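Side-chain contact in beta-porphyranase A (Bacteroides plebeius, PDB 4AW7), which hydrolyses the 1,4 linkages between beta-D-galactose and 6-sulfated alpha-L-galactose in porphyran, releasing mainly a disaccharide: residues G73-A78 and V168-S173. Numbering follows the deposited sequence.
Sequences GPYSYA and VDFYAS. With L6S (6-O-sulfo-alpha-L-galactopyranose), chain B.
At the substrate-binding end of the parallel beta/alpha barrel of the catalytic domain, the short helix 74-82, which follows strand 66-71, approaches helix 160-179 of the outer layer, and between 73-78 and 168-173 the contact is one aromatic pair, Tyr75 and Phe170. Their backbones stay well apart, with the CA atoms of Tyr75 and Phe170 separated by 11.5 Å, and the two side chains approach from opposite directions to span the distance. Phe170 carries CG anti to its backbone N (chi1 -175°), which extends the ring away from its helix and brings its far corner, CZ, over the centre of the phenol ring, 3.5 Å above the plane. Phe170 CZ lies 3.6 Å from Tyr75 CE2, and the ring planes are inclined at 48°, an oblique pairing with centroids 4.8 Å apart. The opposite face of the Tyr75 ring is covered near its rim by CB of its own neighbour, Pro74. Beyond the pair, the Tyr75 hydroxyl hydrogen-bonds to the carbonyl O of Ala123 in helix 120-132, while Phe141 of strand 136-142 also touches the Tyr75 side chain.

Gly73 is the N-cap residue of helix 74-82, and its N donates to Ser76 OG over 2.9 Å with an N-H...O angle of 141°; Glu107 OE1 is a second partner of that hydroxyl. On the next residue, Tyr77, the ring edge faces the sulfate of the bound 6-O-sulfo-alpha-L-galactopyranose, with CD2 3.4 Å from O3S. Lys81 makes a cation-pi contact with this ring and, like Trp72, hydrogen-bonds to the sulfated sugar. Across the buried interface the contact is apolar, resting on dispersion between the rings, whereas the hydroxyl bond to Ala123 restrains the swing of the phenol; the same short helix thus joins the barrel's outer layer through Tyr75 and meets substrate through Tyr77.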
# COMPACT_ATOMS: atom_id res chain seq x y z
N GLY A 73 -5.63 -22.11 2.90
CA GLY A 73 -6.90 -21.67 3.37
C GLY A 73 -7.92 -22.78 3.29
O GLY A 73 -7.55 -23.95 3.16
N PRO A 74 -9.18 -22.41 3.40
CA PRO A 74 -10.23 -23.45 3.43
C PRO A 74 -10.26 -24.31 2.19
O PRO A 74 -10.68 -25.49 2.27
CB PRO A 74 -11.54 -22.65 3.54
CG PRO A 74 -11.12 -21.28 4.03
CD PRO A 74 -9.74 -21.06 3.54
N TYR A 75 -9.88 -23.74 1.04
CA TYR A 75 -10.08 -24.42 -0.25
C TYR A 75 -8.92 -25.35 -0.55
O TYR A 75 -9.13 -26.48 -1.03
CB TYR A 75 -10.41 -23.39 -1.36
CG TYR A 75 -11.59 -22.59 -0.94
CD1 TYR A 75 -12.87 -23.16 -0.94
CD2 TYR A 75 -11.46 -21.31 -0.43
CE1 TYR A 75 -13.95 -22.49 -0.44
CE2 TYR A 75 -12.55 -20.62 0.06
CZ TYR A 75 -13.80 -21.23 0.09
OH TYR A 75 -14.88 -20.49 0.61
N SER A 76 -7.70 -24.95 -0.18
CA SER A 76 -6.55 -25.83 -0.27
C SER A 76 -6.71 -26.96 0.79
O SER A 76 -6.50 -28.14 0.49
CB SER A 76 -5.21 -25.03 -0.23
OG SER A 76 -5.25 -23.98 0.71
N TYR A 77 -7.16 -26.62 2.00
CA TYR A 77 -7.41 -27.65 3.02
C TYR A 77 -8.46 -28.66 2.54
O TYR A 77 -8.28 -29.87 2.64
CB TYR A 77 -7.88 -26.97 4.30
CG TYR A 77 -8.29 -27.94 5.41
CD1 TYR A 77 -9.58 -28.45 5.44
CD2 TYR A 77 -7.40 -28.33 6.42
CE1 TYR A 77 -9.99 -29.34 6.42
CE2 TYR A 77 -7.80 -29.22 7.42
CZ TYR A 77 -9.10 -29.72 7.41
OH TYR A 77 -9.54 -30.60 8.39
N ALA A 78 -9.58 -28.16 2.01
CA ALA A 78 -10.68 -29.04 1.59
C ALA A 78 -10.27 -29.92 0.43
O ALA A 78 -10.57 -31.12 0.43
CB ALA A 78 -11.95 -28.27 1.25
N VAL A 168 -16.15 -13.00 -8.16
CA VAL A 168 -16.68 -11.98 -7.27
C VAL A 168 -17.78 -12.55 -6.38
O VAL A 168 -17.85 -12.25 -5.19
CB VAL A 168 -17.13 -10.73 -8.03
CG1 VAL A 168 -17.78 -9.69 -7.11
CG2 VAL A 168 -15.92 -10.10 -8.77
N ASP A 169 -18.66 -13.41 -6.94
CA ASP A 169 -19.71 -14.04 -6.15
C ASP A 169 -19.13 -14.95 -5.06
O ASP A 169 -19.69 -15.06 -3.97
CB ASP A 169 -20.64 -14.82 -7.08
CG ASP A 169 -21.54 -13.95 -7.91
OD1 ASP A 169 -21.72 -12.75 -7.61
OD2 ASP A 169 -22.11 -14.50 -8.90
N PHE A 170 -18.02 -15.61 -5.37
CA PHE A 170 -17.28 -16.45 -4.41
C PHE A 170 -16.81 -15.57 -3.25
O PHE A 170 -17.09 -15.87 -2.08
CB PHE A 170 -16.13 -17.10 -5.19
CG PHE A 170 -15.28 -18.11 -4.47
CD1 PHE A 170 -15.60 -19.45 -4.46
CD2 PHE A 170 -14.07 -17.73 -3.91
CE1 PHE A 170 -14.76 -20.38 -3.90
CE2 PHE A 170 -13.22 -18.64 -3.37
CZ PHE A 170 -13.57 -19.98 -3.33
N TYR A 171 -16.15 -14.46 -3.58
CA TYR A 171 -15.77 -13.50 -2.54
C TYR A 171 -16.96 -13.05 -1.68
O TYR A 171 -16.90 -13.02 -0.44
CB TYR A 171 -15.11 -12.26 -3.15
CG TYR A 171 -13.60 -12.27 -3.26
CD1 TYR A 171 -12.82 -11.76 -2.24
CD2 TYR A 171 -12.93 -12.70 -4.40
CE1 TYR A 171 -11.46 -11.75 -2.31
CE2 TYR A 171 -11.55 -12.66 -4.50
CZ TYR A 171 -10.80 -12.16 -3.44
OH TYR A 171 -9.43 -12.06 -3.44
N ALA A 172 -18.06 -12.67 -2.34
CA ALA A 172 -19.22 -12.13 -1.65
C ALA A 172 -19.80 -13.15 -0.69
O ALA A 172 -20.11 -12.82 0.46
CB ALA A 172 -20.30 -11.69 -2.65
N SER A 173 -19.92 -14.39 -1.14
CA SER A 173 -20.47 -15.43 -0.31
C SER A 173 -19.61 -15.66 0.93
O SER A 173 -20.10 -15.88 2.04
CB SER A 173 -20.62 -16.72 -1.13
OG SER A 173 -21.12 -17.73 -0.29
O1S L6S B . -4.66 -30.46 6.57
O2S L6S B . -4.90 -29.62 4.28
O3S L6S B . -4.02 -28.14 6.06
C1 L6S B . -0.20 -30.94 2.31
C2 L6S B . 0.32 -32.39 2.13
C3 L6S B . 0.63 -33.03 3.48
C4 L6S B . -0.63 -32.95 4.38
C5 L6S B . -1.08 -31.47 4.52
C6 L6S B . -2.37 -31.35 5.30
O2 L6S B . 1.52 -32.41 1.34
O3 L6S B . 1.00 -34.39 3.32
O4 L6S B . -1.69 -33.75 3.80
O5 L6S B . -1.32 -30.83 3.20
O6 L6S B . -2.71 -29.97 5.38
S1 L6S B . -4.09 -29.54 5.54